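Local coordinates for anaerobically-induced outer membrane porin OprE (Pseudomonas aeruginosa, PDB 4FRX), which probably acts as a porin, forming a beta-barrel channel through which small solutes cross the outer membrane, at residues S115-Y121 / G146-D152; G122-P126 / V141-Q147; K154-L158 / G200-V204. All blocks are in the same frame, centred on the assembly; numbering follows the deposited sequence.

Contact 1 of 3, residues S115-Y121 / G146-D152. With C8E ((hydroxyethyloxy)tri(ethyloxy)octane), chain G.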
loop_
_atom_site.group_PDB
_atom_site.type_symbol
_atom_site.label_atom_id
_atom_site.label_comp_id
_atom_site.label_asym_id
_atom_site.label_seq_id
_atom_site.Cartn_x
_atom_site.Cartn_y
_atom_site.Cartn_z
ATOM N N SER A 115 27.054 6.318 9.509
ATOM C CA SER A 115 26.888 5.050 10.214
ATOM C C SER A 115 25.709 4.265 9.626
ATOM O O SER A 115 25.751 3.863 8.464
ATOM C CB SER A 115 26.733 5.276 11.723
ATOM O OG SER A 115 26.949 4.074 12.445
ATOM N N ASN A 116 24.661 4.059 10.422
ATOM C CA ASN A 116 23.465 3.360 9.953
ATOM C C ASN A 116 22.245 4.271 9.925
ATOM O O ASN A 116 21.118 3.828 10.146
ATOM C CB ASN A 116 23.178 2.131 10.824
ATOM C CG ASN A 116 24.261 1.083 10.714
ATOM O OD1 ASN A 116 24.385 0.409 9.691
ATOM N ND2 ASN A 116 25.054 0.942 11.764
ATOM N N THR A 117 22.495 5.545 9.654
ATOM C CA THR A 117 21.457 6.555 9.574
ATOM C C THR A 117 21.502 7.206 8.206
ATOM O O THR A 117 22.488 7.853 7.854
ATOM C CB THR A 117 21.665 7.636 10.633
ATOM O OG1 THR A 117 21.592 7.040 11.942
ATOM C CG2 THR A 117 20.608 8.728 10.503
ATOM N N GLU A 118 20.435 7.034 7.433
ATOM C CA GLU A 118 20.413 7.517 6.054
ATOM C C GLU A 118 19.343 8.584 5.841
ATOM O O GLU A 118 18.218 8.442 6.318
ATOM C CB GLU A 118 20.211 6.339 5.093
ATOM C CG GLU A 118 20.286 6.707 3.619
ATOM C CD GLU A 118 19.987 5.513 2.725
ATOM O OE1 GLU A 118 19.791 4.406 3.266
ATOM O OE2 GLU A 118 19.926 5.680 1.490
ATOM N N PHE A 119 19.719 9.656 5.148
ATOM C CA PHE A 119 18.794 10.706 4.732
ATOM C C PHE A 119 18.543 10.576 3.241
ATOM O O PHE A 119 19.479 10.398 2.474
ATOM C CB PHE A 119 19.383 12.087 5.012
ATOM C CG PHE A 119 18.514 13.228 4.541
ATOM C CD1 PHE A 119 17.219 13.378 5.020
ATOM C CD2 PHE A 119 18.988 14.142 3.610
ATOM C CE1 PHE A 119 16.413 14.428 4.588
ATOM C CE2 PHE A 119 18.189 15.190 3.171
ATOM C CZ PHE A 119 16.898 15.333 3.662
ATOM N N ARG A 120 17.283 10.647 2.830
ATOM C CA ARG A 120 16.938 10.519 1.418
ATOM C C ARG A 120 16.078 11.688 1.013
ATOM O O ARG A 120 15.136 12.042 1.715
ATOM C CB ARG A 120 16.183 9.214 1.147
ATOM C CG ARG A 120 17.051 8.000 1.217
ATOM C CD ARG A 120 16.255 6.712 1.170
ATOM N NE ARG A 120 15.882 6.331 -0.187
ATOM C CZ ARG A 120 16.747 5.857 -1.076
ATOM N NH1 ARG A 120 18.027 5.733 -0.745
ATOM N NH2 ARG A 120 16.342 5.520 -2.295
ATOM N N TYR A 121 16.390 12.269 -0.133
ATOM C CA TYR A 121 15.733 13.483 -0.571
ATOM C C TYR A 121 15.363 13.392 -2.060
ATOM O O TYR A 121 16.234 13.330 -2.906
ATOM C CB TYR A 121 16.689 14.654 -0.320
ATOM C CG TYR A 121 16.092 16.021 -0.493
ATOM C CD1 TYR A 121 15.276 16.570 0.483
ATOM C CD2 TYR A 121 16.373 16.782 -1.618
ATOM C CE1 TYR A 121 14.742 17.835 0.341
ATOM C CE2 TYR A 121 15.841 18.049 -1.775
ATOM C CZ TYR A 121 15.026 18.572 -0.790
ATOM O OH TYR A 121 14.494 19.834 -0.937
ATOM N N GLY A 146 11.337 14.132 1.875
ATOM C CA GLY A 146 12.612 13.962 2.557
ATOM C C GLY A 146 12.386 12.984 3.694
ATOM O O GLY A 146 11.323 12.999 4.300
ATOM N N GLN A 147 13.377 12.149 3.994
ATOM C CA GLN A 147 13.210 11.098 5.002
ATOM C C GLN A 147 14.532 10.691 5.652
ATOM O O GLN A 147 15.543 10.547 4.971
ATOM C CB GLN A 147 12.565 9.866 4.340
ATOM C CG GLN A 147 12.396 8.682 5.247
ATOM C CD GLN A 147 11.865 7.462 4.514
ATOM O OE1 GLN A 147 10.658 7.249 4.448
ATOM N NE2 GLN A 147 12.768 6.633 4.002
ATOM N N VAL A 148 14.518 10.492 6.967
ATOM C CA VAL A 148 15.662 9.904 7.657
ATOM C C VAL A 148 15.272 8.562 8.277
ATOM O O VAL A 148 14.209 8.427 8.864
ATOM C CB VAL A 148 16.245 10.850 8.739
ATOM C CG1 VAL A 148 15.207 11.185 9.786
ATOM C CG2 VAL A 148 17.469 10.225 9.394
ATOM N N THR A 149 16.125 7.559 8.115
ATOM C CA THR A 149 15.897 6.264 8.743
ATOM C C THR A 149 17.155 5.901 9.497
ATOM O O THR A 149 18.247 6.292 9.099
ATOM C CB THR A 149 15.627 5.159 7.700
ATOM O OG1 THR A 149 16.791 4.987 6.885
ATOM C CG2 THR A 149 14.458 5.544 6.801
ATOM N N SER A 150 17.018 5.145 10.578
ATOM C CA SER A 150 18.191 4.785 11.363
ATOM C C SER A 150 18.055 3.431 12.054
ATOM O O SER A 150 17.006 3.110 12.594
ATOM C CB SER A 150 18.462 5.879 12.403
ATOM O OG SER A 150 19.557 5.540 13.239
ATOM N N THR A 151 19.123 2.637 12.032
ATOM C CA THR A 151 19.175 1.414 12.825
ATOM C C THR A 151 20.306 1.477 13.855
ATOM O O THR A 151 20.645 0.477 14.478
ATOM C CB THR A 151 19.289 0.143 11.947
ATOM O OG1 THR A 151 20.436 0.232 11.089
ATOM C CG2 THR A 151 18.041 -0.022 11.091
ATOM N N ASP A 152 20.854 2.673 14.046
ATOM C CA ASP A 152 21.938 2.909 15.003
ATOM C C ASP A 152 21.513 2.773 16.469
ATOM O O ASP A 152 22.349 2.496 17.328
ATOM C CB ASP A 152 22.586 4.281 14.766
ATOM C CG ASP A 152 23.619 4.258 13.642
ATOM O OD1 ASP A 152 24.540 3.406 13.689
ATOM O OD2 ASP A 152 23.508 5.086 12.707
HETATM C C1 C8E G . 32.877 9.388 -6.289
HETATM C C2 C8E G . 32.415 10.636 -7.031
HETATM C C3 C8E G . 30.903 10.641 -7.224
HETATM C C4 C8E G . 30.370 12.068 -7.227
HETATM C C6 C8E G . 27.151 12.265 -5.807
HETATM C C7 C8E G . 26.581 12.796 -4.499
HETATM C C8 C8E G . 25.059 12.883 -4.521
HETATM O O9 C8E G . 24.651 14.235 -4.513
HETATM C C10 C8E G . 23.249 14.347 -4.523
HETATM C C11 C8E G . 22.822 15.518 -5.397
HETATM O O12 C8E G . 22.957 15.129 -6.746
HETATM C C13 C8E G . 21.850 14.396 -7.236
HETATM C C14 C8E G . 20.544 15.157 -7.019
HETATM O O15 C8E G . 19.470 14.245 -7.104
HETATM C C16 C8E G . 18.224 14.884 -7.229
HETATM C C17 C8E G . 17.577 14.979 -5.852
HETATM O O18 C8E G . 16.368 15.692 -5.960
HETATM C C19 C8E G . 16.392 16.871 -5.190
HETATM O O HOH W 1 15.737 7.367 4.535
HETATM O O HOH W 2 16.878 4.944 4.237
#
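D152 does most to tie these two antiparallel barrel strands together at their turn end. Its carboxylate reaches across to residues 115-117: D152 OD1 accepts from S115 OG (2.8 Å) and N116 ND2 (3.2 Å), while D152 OD2 takes N116 N and T117 OG1, both at 2.8 Å, four bonds that join 115-117 to the turn after strand 142-150. S150 OG extends the network, donating to T117 OG1 at 2.8 Å and, in an ST turn, accepting D152 N at 3.2 Å. T151 N to N116 O (3.0 Å) continues the ladder. Further along, ladder bonds such as E118 N to T149 O (2.8 Å) and R120 N to Q147 O (2.8 Å) set the register. Q147 lies beside R120; its NE2 donates to a water (3.1 Å) that donates to E118 O (3.2 Å), and its OE1 meets Y197. On this polar face R120 NH1 bridges E118 OE2 (2.9 Å), with D63 as a second partner. F119, Y121 and V148 take the opposite face, where detergent touches Y121, as expected of a membrane-facing wall. Strand 102-114 flanks the pair beyond 117-121, and strand 156-167 flanks it beyond 142-150.

Contact 2 of 3, residues G122-P126 / V141-Q147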
loop_
_atom_site.group_PDB
_atom_site.type_symbol
_atom_site.label_atom_id
_atom_site.label_comp_id
_atom_site.label_asym_id
_atom_site.label_seq_id
_atom_site.Cartn_x
_atom_site.Cartn_y
_atom_site.Cartn_z
ATOM N N GLY A 122 14.073 13.397 -2.365
ATOM C CA GLY A 122 13.608 13.146 -3.712
ATOM C C GLY A 122 12.553 12.052 -3.729
ATOM O O GLY A 122 11.592 12.076 -2.958
ATOM N N THR A 123 12.732 11.083 -4.609
ATOM C CA THR A 123 11.752 10.023 -4.759
ATOM C C THR A 123 11.813 9.013 -3.610
ATOM O O THR A 123 12.883 8.514 -3.267
ATOM C CB THR A 123 11.913 9.330 -6.118
ATOM O OG1 THR A 123 11.892 10.328 -7.146
ATOM C CG2 THR A 123 10.778 8.329 -6.353
ATOM N N LEU A 124 10.649 8.730 -3.025
ATOM C CA LEU A 124 10.536 7.829 -1.878
ATOM C C LEU A 124 9.418 6.827 -2.141
ATOM O O LEU A 124 8.437 7.147 -2.808
ATOM C CB LEU A 124 10.209 8.635 -0.609
ATOM C CG LEU A 124 11.220 9.706 -0.174
ATOM C CD1 LEU A 124 10.668 10.630 0.909
ATOM C CD2 LEU A 124 12.525 9.039 0.280
ATOM N N GLN A 125 9.553 5.627 -1.588
ATOM C CA GLN A 125 8.512 4.600 -1.674
ATOM C C GLN A 125 8.371 3.908 -0.329
ATOM O O GLN A 125 8.814 2.779 -0.167
ATOM C CB GLN A 125 8.875 3.560 -2.742
ATOM C CG GLN A 125 8.755 4.097 -4.175
ATOM C CD GLN A 125 9.070 3.043 -5.215
ATOM O OE1 GLN A 125 10.194 2.572 -5.299
ATOM N NE2 GLN A 125 8.075 2.667 -6.006
ATOM N N PRO A 126 7.753 4.590 0.649
ATOM C CA PRO A 126 7.674 4.021 1.999
ATOM C C PRO A 126 6.731 2.812 2.069
ATOM O O PRO A 126 5.795 2.722 1.291
ATOM C CB PRO A 126 7.116 5.178 2.842
ATOM C CG PRO A 126 7.316 6.429 1.993
ATOM C CD PRO A 126 7.214 5.959 0.577
ATOM N N VAL A 141 3.340 3.396 -7.512
ATOM C CA VAL A 141 3.239 4.743 -6.976
ATOM C C VAL A 141 4.593 5.153 -6.424
ATOM O O VAL A 141 5.312 4.325 -5.862
ATOM C CB VAL A 141 2.186 4.811 -5.834
ATOM C CG1 VAL A 141 2.263 6.148 -5.067
ATOM C CG2 VAL A 141 0.772 4.572 -6.373
ATOM N N THR A 142 4.944 6.426 -6.584
ATOM C CA THR A 142 6.084 7.001 -5.890
ATOM C C THR A 142 5.661 8.281 -5.175
ATOM O O THR A 142 4.667 8.909 -5.539
ATOM C CB THR A 142 7.268 7.310 -6.850
ATOM O OG1 THR A 142 6.893 8.335 -7.780
ATOM C CG2 THR A 142 7.696 6.047 -7.619
ATOM N N PHE A 143 6.427 8.678 -4.166
ATOM C CA PHE A 143 6.161 9.933 -3.454
ATOM C C PHE A 143 7.394 10.803 -3.620
ATOM O O PHE A 143 8.468 10.301 -3.947
ATOM C CB PHE A 143 5.941 9.694 -1.961
ATOM C CG PHE A 143 4.675 8.973 -1.634
ATOM C CD1 PHE A 143 4.635 7.586 -1.616
ATOM C CD2 PHE A 143 3.520 9.678 -1.334
ATOM C CE1 PHE A 143 3.455 6.916 -1.303
ATOM C CE2 PHE A 143 2.349 9.013 -1.023
ATOM C CZ PHE A 143 2.313 7.637 -1.021
ATOM N N GLU A 144 7.249 12.104 -3.386
ATOM C CA GLU A 144 8.415 12.975 -3.313
ATOM C C GLU A 144 8.505 13.568 -1.920
ATOM O O GLU A 144 7.507 14.030 -1.381
ATOM C CB GLU A 144 8.317 14.115 -4.334
ATOM C CG GLU A 144 8.214 13.676 -5.791
ATOM C CD GLU A 144 9.474 12.996 -6.291
ATOM O OE1 GLU A 144 9.359 11.910 -6.906
ATOM O OE2 GLU A 144 10.578 13.552 -6.078
ATOM N N GLY A 145 9.696 13.589 -1.340
ATOM C CA GLY A 145 9.839 14.181 -0.019
ATOM C C GLY A 145 11.230 14.029 0.552
ATOM O O GLY A 145 12.193 13.818 -0.183
ATOM N N GLY A 146 11.337 14.132 1.875
ATOM C CA GLY A 146 12.612 13.962 2.557
ATOM C C GLY A 146 12.386 12.984 3.694
ATOM O O GLY A 146 11.323 12.999 4.300
ATOM N N GLN A 147 13.377 12.149 3.994
ATOM C CA GLN A 147 13.210 11.098 5.002
ATOM C C GLN A 147 14.532 10.691 5.652
ATOM O O GLN A 147 15.543 10.547 4.971
ATOM C CB GLN A 147 12.565 9.866 4.340
ATOM C CG GLN A 147 12.396 8.682 5.247
ATOM C CD GLN A 147 11.865 7.462 4.514
ATOM O OE1 GLN A 147 10.658 7.249 4.448
ATOM N NE2 GLN A 147 12.768 6.633 4.002
HETATM O O HOH W 3 12.839 13.442 -7.358
#
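At G122 the chain turns a corner and leaves the line of the preceding strand. Its backbone angles (phi 128°, psi -131°) would jam a CB against the carbonyl of Y121, so the corner suits a residue without a side chain. G122 still pairs with G145: G122 N to G145 O and G145 N to G122 O are both 2.9 Å. T123 follows as a non-hydrogen-bonded pair with E144, but their side chains meet, T123 OG1 donating to E144 OE1 at 3.0 Å, and a water bridges T123 OG1 and E144 OE2. L124 restores the ladder, with L124 N to F143 O at 2.8 Å and F143 N to L124 O at 2.9 Å. L124 has more area buried by the partner than any other residue here; L124 CD1 lies 3.5 Å from G145 C, against backbone, in space where a CB on G145 would be tight. Q125 then swings out along the partner, and its NE2 donates to V141 O at 3.2 Å. P126 closes the segment with CD 3.8 Å from F143 CD1, an apolar touch. Taken end to end, 122-126 and 141-147 run 104° apart; after the corner, antiparallel pairing lasts three pairs, G122-G145, T123-E144 and L124-F143, before 122-126 diverges. Strand 123-128 folds back on 131-132, whose V131 packs on both P126 and F143, and strand 142-150 also pairs, on its other edge, with 156-167.

Contact 3 of 3, residues K154-L158 / G200-V204. With C8E ((hydroxyethyloxy)tri(ethyloxy)octane), chain C.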
loop_
_atom_site.group_PDB
_atom_site.type_symbol
_atom_site.label_atom_id
_atom_site.label_comp_id
_atom_site.label_asym_id
_atom_site.label_seq_id
_atom_site.Cartn_x
_atom_site.Cartn_y
_atom_site.Cartn_z
ATOM N N LYS A 154 20.047 0.488 19.020
ATOM C CA LYS A 154 19.967 -0.977 19.041
ATOM C C LYS A 154 18.542 -1.531 19.190
ATOM O O LYS A 154 17.780 -1.073 20.031
ATOM C CB LYS A 154 20.870 -1.559 20.141
ATOM C CG LYS A 154 20.917 -3.092 20.156
ATOM C CD LYS A 154 21.780 -3.631 21.283
ATOM N N ASP A 155 18.221 -2.522 18.363
ATOM C CA ASP A 155 16.903 -3.158 18.319
ATOM C C ASP A 155 15.745 -2.271 17.816
ATOM O O ASP A 155 14.611 -2.735 17.760
ATOM C CB ASP A 155 16.542 -3.799 19.659
ATOM C CG ASP A 155 17.490 -4.924 20.038
ATOM O OD1 ASP A 155 17.821 -5.752 19.162
ATOM O OD2 ASP A 155 17.904 -4.970 21.212
ATOM N N PHE A 156 16.031 -1.026 17.440
ATOM C CA PHE A 156 15.014 -0.151 16.855
ATOM C C PHE A 156 15.295 0.062 15.385
ATOM O O PHE A 156 16.449 0.088 14.974
ATOM C CB PHE A 156 15.006 1.233 17.514
ATOM C CG PHE A 156 14.380 1.265 18.884
ATOM C CD1 PHE A 156 15.129 0.965 20.010
ATOM C CD2 PHE A 156 13.044 1.614 19.042
ATOM C CE1 PHE A 156 14.559 1.002 21.271
ATOM C CE2 PHE A 156 12.469 1.650 20.298
ATOM C CZ PHE A 156 13.230 1.345 21.416
ATOM N N THR A 157 14.236 0.250 14.609
ATOM C CA THR A 157 14.350 0.731 13.235
ATOM C C THR A 157 13.485 1.984 13.175
ATOM O O THR A 157 12.266 1.897 13.248
ATOM C CB THR A 157 13.836 -0.317 12.232
ATOM O OG1 THR A 157 14.424 -1.587 12.535
ATOM C CG2 THR A 157 14.202 0.070 10.812
ATOM N N LEU A 158 14.112 3.149 13.082
ATOM C CA LEU A 158 13.385 4.405 13.237
ATOM C C LEU A 158 13.268 5.163 11.925
ATOM O O LEU A 158 14.108 5.015 11.033
ATOM C CB LEU A 158 14.091 5.283 14.261
ATOM C CG LEU A 158 14.286 4.632 15.631
ATOM C CD1 LEU A 158 15.227 5.487 16.469
ATOM C CD2 LEU A 158 12.928 4.474 16.319
ATOM N N GLY A 200 8.631 3.812 14.624
ATOM C CA GLY A 200 9.652 2.795 14.680
ATOM C C GLY A 200 9.119 1.409 14.937
ATOM O O GLY A 200 7.962 1.239 15.334
ATOM N N ASP A 201 9.975 0.426 14.681
ATOM C CA ASP A 201 9.740 -0.961 15.044
ATOM C C ASP A 201 10.751 -1.283 16.121
ATOM O O ASP A 201 11.945 -1.100 15.909
ATOM C CB ASP A 201 10.027 -1.892 13.868
ATOM C CG ASP A 201 9.221 -1.559 12.637
ATOM O OD1 ASP A 201 8.152 -0.928 12.757
ATOM O OD2 ASP A 201 9.661 -1.946 11.539
ATOM N N TYR A 202 10.287 -1.767 17.264
ATOM C CA TYR A 202 11.189 -2.248 18.312
ATOM C C TYR A 202 11.150 -3.766 18.374
ATOM O O TYR A 202 10.093 -4.358 18.583
ATOM C CB TYR A 202 10.791 -1.694 19.676
ATOM C CG TYR A 202 11.650 -2.217 20.808
ATOM C CD1 TYR A 202 13.022 -1.989 20.823
ATOM C CD2 TYR A 202 11.096 -2.932 21.859
ATOM C CE1 TYR A 202 13.818 -2.460 21.861
ATOM C CE2 TYR A 202 11.890 -3.411 22.905
ATOM C CZ TYR A 202 13.248 -3.170 22.895
ATOM O OH TYR A 202 14.045 -3.637 23.920
ATOM N N LYS A 203 12.306 -4.391 18.182
ATOM C CA LYS A 203 12.433 -5.838 18.294
ATOM C C LYS A 203 12.704 -6.185 19.744
ATOM O O LYS A 203 13.796 -5.942 20.241
ATOM C CB LYS A 203 13.623 -6.325 17.463
ATOM C CG LYS A 203 13.578 -7.800 17.166
ATOM C CD LYS A 203 12.346 -8.081 16.350
ATOM C CE LYS A 203 12.115 -9.563 16.103
ATOM N NZ LYS A 203 10.763 -9.991 16.577
ATOM N N VAL A 204 11.719 -6.758 20.422
ATOM C CA VAL A 204 11.870 -7.092 21.832
ATOM C C VAL A 204 12.784 -8.301 21.986
ATOM O O VAL A 204 13.654 -8.337 22.843
ATOM C CB VAL A 204 10.511 -7.426 22.460
ATOM C CG1 VAL A 204 10.681 -7.806 23.934
ATOM C CG2 VAL A 204 9.542 -6.248 22.300
HETATM C C1 C8E C . 17.571 -2.023 26.698
HETATM C C2 C8E C . 16.964 -0.656 26.404
HETATM C C3 C8E C . 16.067 -0.683 25.170
HETATM C C4 C8E C . 14.602 -0.836 25.558
HETATM C C5 C8E C . 13.828 0.464 25.388
HETATM C C6 C8E C . 12.347 0.224 25.650
HETATM C C7 C8E C . 11.507 0.770 24.506
HETATM C C8 C8E C . 10.283 -0.102 24.265
HETATM O O9 C8E C . 9.295 0.672 23.622
HETATM C C10 C8E C . 9.234 0.465 22.227
HETATM C C11 C8E C . 7.936 1.073 21.705
HETATM O O12 C8E C . 7.931 1.046 20.296
HETATM C C13 C8E C . 6.798 0.380 19.791
HETATM O O HOH W 4 17.004 -3.524 23.847
HETATM O O HOH W 5 13.718 -3.210 14.667
#
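Two neighbouring strands of the porin's antiparallel beta-barrel meet here, near the end where short turns join the strands, probably the periplasmic side. The strand axes run 4.6 Å apart and 175° from one another. G200 opens 200-204 opposite L158, in a non-hydrogen-bonded pair with CA atoms only 4.3 Å apart. A CB on G200 would clash with L158 CD2; with none there, L158 CD2 lies 4.0 Å from G200 CA, and G200 CA also makes a CA-H...O contact of 3.1 Å to T157 O. D201 carries the two-way ladder bond, T157 N to D201 O at 3.0 Å and D201 N to T157 O at 3.1 Å. Its carboxylate turns to the next strand instead, where OD1 accepts from Y213 and Q211. Y202 then brings the main side-chain contact. Its CD1 comes within 3.4 Å of F156 CZ and lies over the F156 ring; the ring centroids are 4.6 Å apart with planes inclined at 34°, and Y202 CB adds an off-centre CH-pi contact. A detergent molecule lies on this aromatic patch, with C8 over a face of the Y202 ring and C7 3.6 Å from F156 CZ, consistent with the aromatic girdle that outer-membrane barrels set near the membrane boundary. K203 ends the ladder as K203 N donates to D155 O at 2.9 Å, while its amine reaches T209. At the fringe, one water ties the two sides together, donating to D155 OD2 at 3.1 Å and hydrogen-bonded to Y202 OH at 3.0 Å.

In the fold
All three contacts belong to one antiparallel sheet, and strand 142-150 serves both contact 1 and contact 2, which share G146 and Q147. Contact 2 is nested inside the chain loop that contact 1 closes and is the more buried, its centre about 13 Å from that of the chain, against about 21 and 22 Å for contacts 1 and 3. Those two are surface contacts near the turn end of the wall, joined directly by S150 O and L158 N, 2.9 Å apart and probably hydrogen-bonded. Their chemistry differs: a carboxylate network in contact 1, an aromatic pair under detergent in contact 3, and, where the chain leaves the wall in contact 2, glycines, leucine and proline.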